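Long-range contact in response regulator receiver protein (Paraburkholderia phymatum, PDB 5TE9), which probably acts as a CheY-like receiver in two-component signalling, switched by phosphorylation: residues G72-D77 against M99-V104. Sequence-based numbering, arbitrary orientation.
Sequences GLIILD and MKIPVV
Ile74 and Ile75 pair in parallel with Val103 and Val104, a worked example of how a beta-alpha-beta crossover sets two neighbouring strands side by side in the CheY-like receiver fold. The chain leaves strand 71-76, passes through helix 85-94 and returns as strand 103-107; strand 71-76 is the central strand of the five-stranded parallel sheet (order 2-1-3-4-5), and strand 103-107 lies next to it.

Three backbone hydrogen bonds make the ladder. Ile74 uses both its polar backbone atoms: its N donates to Pro102 O at 2.8 Å, and its O accepts from Val104 N at 2.9 Å. Leu76 N then reaches Val104 O at 2.8 Å; at 154° this bond is less straight than the other two, which are both at 166°. Two CA-H...O contacts supplement them, the shorter from Val103 CA to Ile74 O at 3.2 Å.

Apolar contacts line both faces of the sheet. On the face turned to helix 85-94, Ile74 and Ile101 cross at about a right angle. CG1 of Ile74 stands beside its own backbone N, chi1 -59°, and from there CG1 and CD1 both rest on the CG2 methyl of Ile101, with CD1 at 3.6 Å from it. Leu76 and Val103 touch more loosely on this face, and Leu92, Val88 and Leu89 of the helix cover it. On the other face, Leu73 CD1 reaches Val104 CG2 at 4.2 Å and the pyrrolidine ring of Pro102, while Ile143 and Phe146 pack over this group.

Beyond the last rung the first strand leads to Asp77, the predicted phosphorylation site, whose OD2 forms a salt bridge with Lys129. At the other end, before the ladder begins, Gly72 O lies against the Pro102 ring, 3.2 Å from CD.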
loop_
_atom_site.group_PDB
_atom_site.type_symbol
_atom_site.label_atom_id
_atom_site.label_comp_id
_atom_site.label_asym_id
_atom_site.label_seq_id
_atom_site.Cartn_x
_atom_site.Cartn_y
_atom_site.Cartn_z
ATOM N N GLY A 72 0.096 15.032 7.122
ATOM C CA GLY A 72 -1.246 14.689 6.704
ATOM C C GLY A 72 -1.791 13.590 7.589
ATOM O O GLY A 72 -2.991 13.295 7.582
ATOM N N LEU A 73 -0.906 12.994 8.382
ATOM C CA LEU A 73 -1.304 12.006 9.374
ATOM C C LEU A 73 -0.367 12.116 10.568
ATOM O O LEU A 73 0.856 12.189 10.397
ATOM C CB LEU A 73 -1.270 10.583 8.804
ATOM C CG LEU A 73 -1.516 9.506 9.862
ATOM C CD1 LEU A 73 -2.961 9.593 10.471
ATOM C CD2 LEU A 73 -1.254 8.119 9.286
ATOM N N ILE A 74 -0.950 12.140 11.764
ATOM C CA ILE A 74 -0.220 12.139 13.024
ATOM C C ILE A 74 -0.543 10.841 13.742
ATOM O O ILE A 74 -1.719 10.521 13.938
ATOM C CB ILE A 74 -0.601 13.341 13.917
ATOM C CG1 ILE A 74 -0.310 14.672 13.214
ATOM C CG2 ILE A 74 0.138 13.255 15.256
ATOM C CD1 ILE A 74 -0.879 15.876 13.933
ATOM N N ILE A 75 0.491 10.112 14.153
ATOM C CA ILE A 75 0.349 8.887 14.936
ATOM C C ILE A 75 0.970 9.147 16.301
ATOM O O ILE A 75 2.175 9.413 16.392
ATOM C CB ILE A 75 1.027 7.693 14.242
ATOM C CG1 ILE A 75 0.464 7.493 12.816
ATOM C CG2 ILE A 75 0.918 6.440 15.088
ATOM C CD1 ILE A 75 1.135 6.379 12.034
ATOM N N LEU A 76 0.168 9.022 17.358
ATOM C CA LEU A 76 0.454 9.639 18.646
ATOM C C LEU A 76 0.369 8.604 19.757
ATOM O O LEU A 76 -0.704 8.054 20.030
ATOM C CB LEU A 76 -0.512 10.804 18.915
ATOM C CG LEU A 76 -0.391 11.542 20.256
ATOM C CD1 LEU A 76 1.000 12.124 20.454
ATOM C CD2 LEU A 76 -1.423 12.643 20.353
ATOM N N ASP A 77 1.498 8.348 20.399
ATOM C CA ASP A 77 1.523 7.622 21.653
ATOM C C ASP A 77 1.057 8.551 22.768
ATOM O O ASP A 77 1.087 9.778 22.644
ATOM C CB ASP A 77 2.936 7.099 21.915
ATOM C CG ASP A 77 3.009 6.085 23.045
ATOM O OD1 ASP A 77 2.390 6.282 24.098
ATOM O OD2 ASP A 77 3.719 5.081 22.878
ATOM N N MET A 99 -6.125 21.181 14.079
ATOM C CA MET A 99 -7.225 20.303 14.456
ATOM C C MET A 99 -7.693 19.457 13.285
ATOM O O MET A 99 -8.213 18.360 13.489
ATOM C CB MET A 99 -8.388 21.121 15.008
ATOM C CG MET A 99 -9.151 21.906 13.956
ATOM S SD MET A 99 -10.620 22.675 14.659
ATOM C CE MET A 99 -11.259 23.603 13.266
ATOM N N LYS A 100 -7.507 19.937 12.060
ATOM C CA LYS A 100 -8.012 19.215 10.905
ATOM C C LYS A 100 -7.191 17.980 10.574
ATOM O O LYS A 100 -7.660 17.144 9.795
ATOM C CB LYS A 100 -8.068 20.151 9.696
ATOM N N ILE A 101 -6.012 17.829 11.167
ATOM C CA ILE A 101 -5.076 16.776 10.775
ATOM C C ILE A 101 -5.507 15.452 11.405
ATOM O O ILE A 101 -5.764 15.406 12.621
ATOM C CB ILE A 101 -3.655 17.130 11.196
ATOM C CG1 ILE A 101 -3.199 18.429 10.546
ATOM C CG2 ILE A 101 -2.699 16.000 10.830
ATOM C CD1 ILE A 101 -1.873 18.901 11.097
ATOM N N PRO A 102 -5.536 14.367 10.637
ATOM C CA PRO A 102 -5.935 13.066 11.192
ATOM C C PRO A 102 -4.956 12.562 12.238
ATOM O O PRO A 102 -3.740 12.595 12.040
ATOM C CB PRO A 102 -5.963 12.156 9.962
ATOM C CG PRO A 102 -6.258 13.095 8.831
ATOM C CD PRO A 102 -5.533 14.356 9.161
ATOM N N VAL A 103 -5.502 12.071 13.348
ATOM C CA VAL A 103 -4.729 11.601 14.491
ATOM C C VAL A 103 -5.132 10.167 14.791
ATOM O O VAL A 103 -6.325 9.859 14.926
ATOM C CB VAL A 103 -4.941 12.484 15.738
ATOM C CG1 VAL A 103 -3.987 12.074 16.874
ATOM C CG2 VAL A 103 -4.777 13.941 15.396
ATOM N N VAL A 104 -4.135 9.294 14.887
ATOM C CA VAL A 104 -4.303 7.933 15.367
ATOM C C VAL A 104 -3.587 7.844 16.705
ATOM O O VAL A 104 -2.417 8.224 16.809
ATOM C CB VAL A 104 -3.733 6.916 14.366
ATOM C CG1 VAL A 104 -3.523 5.570 15.031
ATOM C CG2 VAL A 104 -4.644 6.799 13.160
#